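Local coordinates for glycosyl hydrolases family 31 family protein (Aspergillus niger, PDB 6DRU), which hydrolyses xyloglucan oligosaccharides, releasing alpha-xylose from the glucose at their non-reducing end, at residues Q148-N161 with S629-Q641. Numbering follows the deposited sequence.
Sequences QIYGTGTQQDHMIN and SQLVSSNSNYTTQ. With NAG (2-acetamido-2-deoxy-beta-D-glucopyranose), chain E.
N635 overlaps the backbone of M159–N161 with its carboxamide: OD1 takes a nearly straight bond from N161 N (2.9 Å, 167°), in its carbonyl plane, and a weak one from I160 N. N635 has positive phi and closes helix 628-633 in a Schellman motif. N161 answers through its own amide, whose ND2 lies 3.2 Å from S633 O, on a lone pair of that carbonyl, while OD1 receives I149 N and K163 N. Farther along, Q148 NE2 donates to S629 O at 3.1 Å. V632 CG1 packs against CE1 of the Y150 ring (3.5 Å) and I160 CD1 (3.7 Å), which also rests against T639.

At the other end H158 NE2 donates to Q641 OE1 (2.9 Å) in the imidazole plane, and N637 ND2 reaches the same oxygen from the other face of the Q641 amide. N637 is glycosylated: its ND2 is bonded to NAG C1, and NAG O6 sits over the H158 ring. The loop that follows edge strand 149-151, with Q148 just before it, thus packs on helical turns of the GH31 C-terminal domain, consistent with an interface between the N-terminal beta-rich region and that domain, next to an N-linked glycan.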
loop_
_atom_site.group_PDB
_atom_site.type_symbol
_atom_site.label_atom_id
_atom_site.label_comp_id
_atom_site.label_asym_id
_atom_site.label_seq_id
_atom_site.Cartn_x
_atom_site.Cartn_y
_atom_site.Cartn_z
ATOM N N GLN A 148 4.812 8.054 -36.520
ATOM C CA GLN A 148 5.695 9.088 -36.004
ATOM C C GLN A 148 4.953 9.915 -34.966
ATOM O O GLN A 148 3.795 10.291 -35.171
ATOM C CB GLN A 148 6.212 9.988 -37.133
ATOM C CG GLN A 148 7.067 9.260 -38.156
ATOM C CD GLN A 148 7.679 10.197 -39.176
ATOM O OE1 GLN A 148 7.930 11.369 -38.890
ATOM N NE2 GLN A 148 7.914 9.688 -40.378
ATOM N N ILE A 149 5.622 10.194 -33.851
ATOM C CA ILE A 149 5.028 10.899 -32.721
ATOM C C ILE A 149 5.788 12.202 -32.518
ATOM O O ILE A 149 7.013 12.189 -32.350
ATOM C CB ILE A 149 5.052 10.049 -31.443
ATOM C CG1 ILE A 149 4.367 8.700 -31.682
ATOM C CG2 ILE A 149 4.398 10.796 -30.297
ATOM C CD1 ILE A 149 2.945 8.816 -32.181
ATOM N N TYR A 150 5.065 13.319 -32.529
ATOM C CA TYR A 150 5.639 14.641 -32.326
ATOM C C TYR A 150 5.032 15.281 -31.086
ATOM O O TYR A 150 3.823 15.181 -30.855
ATOM C CB TYR A 150 5.399 15.548 -33.538
ATOM C CG TYR A 150 5.702 14.902 -34.869
ATOM C CD1 TYR A 150 6.890 14.214 -35.074
ATOM C CD2 TYR A 150 4.798 14.979 -35.922
ATOM C CE1 TYR A 150 7.169 13.622 -36.291
ATOM C CE2 TYR A 150 5.069 14.391 -37.142
ATOM C CZ TYR A 150 6.256 13.714 -37.322
ATOM O OH TYR A 150 6.528 13.127 -38.536
ATOM N N GLY A 151 5.870 15.955 -30.301
ATOM C CA GLY A 151 5.406 16.638 -29.108
ATOM C C GLY A 151 5.898 16.012 -27.822
ATOM O O GLY A 151 7.108 15.862 -27.620
ATOM N N THR A 152 4.959 15.652 -26.942
ATOM C CA THR A 152 5.225 15.006 -25.655
ATOM C C THR A 152 6.003 15.900 -24.686
ATOM O O THR A 152 6.585 15.405 -23.716
ATOM C CB THR A 152 5.956 13.666 -25.831
ATOM O OG1 THR A 152 7.324 13.901 -26.189
ATOM C CG2 THR A 152 5.289 12.823 -26.911
ATOM N N GLY A 153 6.021 17.207 -24.916
ATOM C CA GLY A 153 6.745 18.113 -24.045
ATOM C C GLY A 153 8.179 18.334 -24.489
ATOM O O GLY A 153 8.546 18.152 -25.653
ATOM N N THR A 154 9.007 18.727 -23.526
ATOM C CA THR A 154 10.405 19.045 -23.775
ATOM C C THR A 154 11.320 18.014 -23.129
ATOM O O THR A 154 10.996 17.427 -22.092
ATOM C CB THR A 154 10.754 20.439 -23.250
ATOM O OG1 THR A 154 10.566 20.479 -21.829
ATOM C CG2 THR A 154 9.869 21.485 -23.903
ATOM N N GLN A 155 12.484 17.822 -23.746
ATOM C CA GLN A 155 13.461 16.823 -23.336
ATOM C C GLN A 155 14.707 17.005 -24.192
ATOM O O GLN A 155 14.614 17.395 -25.359
ATOM C CB GLN A 155 12.900 15.402 -23.490
ATOM C CG GLN A 155 13.880 14.287 -23.176
ATOM C CD GLN A 155 13.273 12.913 -23.371
ATOM O OE1 GLN A 155 12.155 12.783 -23.872
ATOM N NE2 GLN A 155 14.005 11.879 -22.973
ATOM N N GLN A 156 15.872 16.731 -23.602
ATOM C CA GLN A 156 17.139 16.827 -24.331
ATOM C C GLN A 156 17.489 15.451 -24.890
ATOM O O GLN A 156 18.359 14.736 -24.387
ATOM C CB GLN A 156 18.241 17.371 -23.432
ATOM C CG GLN A 156 17.923 18.725 -22.833
ATOM C CD GLN A 156 19.092 19.325 -22.079
ATOM O OE1 GLN A 156 19.009 19.570 -20.876
ATOM N NE2 GLN A 156 20.190 19.570 -22.786
ATOM N N ASP A 157 16.790 15.080 -25.965
ATOM C CA ASP A 157 17.010 13.804 -26.629
ATOM C C ASP A 157 17.494 13.932 -28.065
ATOM O O ASP A 157 17.838 12.910 -28.669
ATOM C CB ASP A 157 15.728 12.954 -26.612
ATOM C CG ASP A 157 14.543 13.662 -27.247
ATOM O OD1 ASP A 157 14.683 14.841 -27.639
ATOM O OD2 ASP A 157 13.469 13.035 -27.360
ATOM N N HIS A 158 17.524 15.144 -28.628
ATOM C CA HIS A 158 17.990 15.381 -29.996
ATOM C C HIS A 158 17.098 14.686 -31.022
ATOM O O HIS A 158 17.567 14.260 -32.081
ATOM C CB HIS A 158 19.450 14.948 -30.165
ATOM C CG HIS A 158 20.202 15.731 -31.195
ATOM N ND1 HIS A 158 21.577 15.845 -31.184
ATOM C CD2 HIS A 158 19.775 16.441 -32.266
ATOM C CE1 HIS A 158 21.963 16.591 -32.203
ATOM N NE2 HIS A 158 20.889 16.964 -32.876
ATOM N N MET A 159 15.804 14.565 -30.715
ATOM C CA MET A 159 14.848 13.900 -31.588
ATOM C C MET A 159 13.562 14.709 -31.667
ATOM O O MET A 159 13.132 15.303 -30.675
ATOM C CB MET A 159 14.512 12.490 -31.083
ATOM C CG MET A 159 15.714 11.633 -30.729
ATOM S SD MET A 159 15.241 10.099 -29.905
ATOM C CE MET A 159 14.492 9.223 -31.271
ATOM N N ILE A 160 12.957 14.735 -32.852
ATOM C CA ILE A 160 11.597 15.231 -33.006
ATOM C C ILE A 160 10.597 14.108 -33.246
ATOM O O ILE A 160 9.390 14.327 -33.052
ATOM C CB ILE A 160 11.493 16.287 -34.128
ATOM C CG1 ILE A 160 12.040 15.734 -35.444
ATOM C CG2 ILE A 160 12.200 17.574 -33.724
ATOM C CD1 ILE A 160 11.794 16.645 -36.622
ATOM N N ASN A 161 11.047 12.928 -33.667
ATOM C CA ASN A 161 10.203 11.742 -33.753
ATOM C C ASN A 161 10.395 10.940 -32.472
ATOM O O ASN A 161 11.456 10.342 -32.257
ATOM C CB ASN A 161 10.553 10.907 -34.983
ATOM C CG ASN A 161 9.700 9.656 -35.103
ATOM O OD1 ASN A 161 8.626 9.562 -34.510
ATOM N ND2 ASN A 161 10.180 8.687 -35.873
ATOM N N SER A 629 9.473 13.260 -45.089
ATOM C CA SER A 629 8.844 12.232 -44.267
ATOM C C SER A 629 9.875 11.278 -43.674
ATOM O O SER A 629 9.769 10.889 -42.506
ATOM C CB SER A 629 7.815 11.457 -45.087
ATOM O OG SER A 629 7.251 10.401 -44.326
ATOM N N GLN A 630 10.884 10.892 -44.459
ATOM C CA GLN A 630 11.879 9.963 -43.937
ATOM C C GLN A 630 12.931 10.689 -43.106
ATOM O O GLN A 630 13.455 10.120 -42.141
ATOM C CB GLN A 630 12.528 9.178 -45.083
ATOM C CG GLN A 630 13.579 8.140 -44.658
ATOM C CD GLN A 630 15.009 8.672 -44.554
ATOM O OE1 GLN A 630 15.253 9.881 -44.569
ATOM N NE2 GLN A 630 15.961 7.755 -44.430
ATOM N N LEU A 631 13.254 11.935 -43.462
ATOM C CA LEU A 631 14.223 12.702 -42.689
ATOM C C LEU A 631 13.742 12.976 -41.271
ATOM O O LEU A 631 14.570 13.189 -40.378
ATOM C CB LEU A 631 14.534 14.026 -43.389
ATOM C CG LEU A 631 15.326 13.953 -44.694
ATOM C CD1 LEU A 631 15.234 15.272 -45.449
ATOM C CD2 LEU A 631 16.774 13.592 -44.411
ATOM N N VAL A 632 12.429 12.973 -41.041
ATOM C CA VAL A 632 11.920 13.149 -39.686
ATOM C C VAL A 632 11.914 11.825 -38.933
ATOM O O VAL A 632 12.249 11.777 -37.744
ATOM C CB VAL A 632 10.521 13.787 -39.727
ATOM C CG1 VAL A 632 9.947 13.890 -38.328
ATOM C CG2 VAL A 632 10.588 15.160 -40.371
ATOM N N SER A 633 11.548 10.731 -39.606
ATOM C CA SER A 633 11.500 9.435 -38.933
ATOM C C SER A 633 12.881 9.013 -38.451
ATOM O O SER A 633 13.021 8.433 -37.367
ATOM C CB SER A 633 10.914 8.371 -39.861
ATOM O OG SER A 633 11.920 7.800 -40.677
ATOM N N SER A 634 13.916 9.302 -39.237
ATOM C CA SER A 634 15.284 8.954 -38.876
ATOM C C SER A 634 15.938 9.993 -37.979
ATOM O O SER A 634 17.093 9.802 -37.580
ATOM C CB SER A 634 16.128 8.764 -40.138
ATOM O OG SER A 634 16.146 9.950 -40.916
ATOM N N ASN A 635 15.230 11.072 -37.651
ATOM C CA ASN A 635 15.763 12.163 -36.839
ATOM C C ASN A 635 17.066 12.696 -37.431
ATOM O O ASN A 635 18.082 12.842 -36.748
ATOM C CB ASN A 635 15.947 11.720 -35.386
ATOM C CG ASN A 635 14.628 11.395 -34.706
ATOM O OD1 ASN A 635 13.822 12.284 -34.424
ATOM N ND2 ASN A 635 14.398 10.112 -34.449
ATOM N N SER A 636 17.029 12.975 -38.733
ATOM C CA SER A 636 18.169 13.570 -39.415
ATOM C C SER A 636 18.444 14.970 -38.877
ATOM O O SER A 636 17.538 15.676 -38.426
ATOM C CB SER A 636 17.913 13.628 -40.922
ATOM O OG SER A 636 18.846 14.472 -41.573
ATOM N N ASN A 637 19.719 15.369 -38.924
ATOM C CA ASN A 637 20.096 16.707 -38.479
ATOM C C ASN A 637 19.401 17.799 -39.282
ATOM O O ASN A 637 19.278 18.927 -38.793
ATOM C CB ASN A 637 21.614 16.893 -38.564
ATOM C CG ASN A 637 22.379 15.905 -37.698
ATOM O OD1 ASN A 637 22.558 14.747 -38.070
ATOM N ND2 ASN A 637 22.840 16.365 -36.538
ATOM N N TYR A 638 18.941 17.490 -40.498
ATOM C CA TYR A 638 18.241 18.481 -41.309
ATOM C C TYR A 638 16.850 18.794 -40.775
ATOM O O TYR A 638 16.299 19.848 -41.110
ATOM C CB TYR A 638 18.146 18.004 -42.757
ATOM C CG TYR A 638 19.487 17.894 -43.446
ATOM C CD1 TYR A 638 20.438 18.896 -43.318
ATOM C CD2 TYR A 638 19.803 16.783 -44.216
ATOM C CE1 TYR A 638 21.668 18.797 -43.942
ATOM C CE2 TYR A 638 21.029 16.675 -44.842
ATOM C CZ TYR A 638 21.957 17.684 -44.703
ATOM O OH TYR A 638 23.179 17.577 -45.328
ATOM N N THR A 639 16.271 17.911 -39.960
ATOM C CA THR A 639 14.957 18.151 -39.381
ATOM C C THR A 639 14.985 18.401 -37.880
ATOM O O THR A 639 14.072 19.054 -37.367
ATOM C CB THR A 639 14.020 16.969 -39.670
ATOM O OG1 THR A 639 14.647 15.747 -39.261
ATOM C CG2 THR A 639 13.707 16.896 -41.152
ATOM N N THR A 640 16.000 17.911 -37.171
ATOM C CA THR A 640 16.133 18.170 -35.744
ATOM C C THR A 640 16.911 19.444 -35.439
ATOM O O THR A 640 16.909 19.889 -34.285
ATOM C CB THR A 640 16.807 16.983 -35.042
ATOM O OG1 THR A 640 18.169 16.873 -35.473
ATOM C CG2 THR A 640 16.070 15.689 -35.353
ATOM N N GLN A 641 17.574 20.040 -36.436
ATOM C CA GLN A 641 18.369 21.246 -36.225
ATOM C C GLN A 641 18.042 22.357 -37.219
ATOM O O GLN A 641 18.728 23.385 -37.222
ATOM C CB GLN A 641 19.867 20.920 -36.283
ATOM C CG GLN A 641 20.307 19.850 -35.292
ATOM C CD GLN A 641 21.791 19.550 -35.375
ATOM O OE1 GLN A 641 22.239 18.462 -35.013
ATOM N NE2 GLN A 641 22.565 20.521 -35.849
HETATM C C1 NAG E . 23.723 15.490 -35.748
HETATM C C2 NAG E . 24.899 16.113 -35.023
HETATM C C3 NAG E . 25.686 15.122 -34.248
HETATM C C4 NAG E . 24.776 14.282 -33.383
HETATM C C5 NAG E . 23.709 13.655 -34.250
HETATM C C6 NAG E . 22.795 12.798 -33.399
HETATM C C7 NAG E . 25.900 18.166 -35.939
HETATM C C8 NAG E . 26.799 18.852 -36.943
HETATM N N2 NAG E . 25.744 16.756 -35.967
HETATM O O3 NAG E . 26.644 15.801 -33.470
HETATM O O4 NAG E . 25.519 13.274 -32.742
HETATM O O5 NAG E . 22.975 14.686 -34.868
HETATM O O6 NAG E . 21.459 13.220 -33.551
HETATM O O7 NAG E . 25.308 18.826 -35.108
#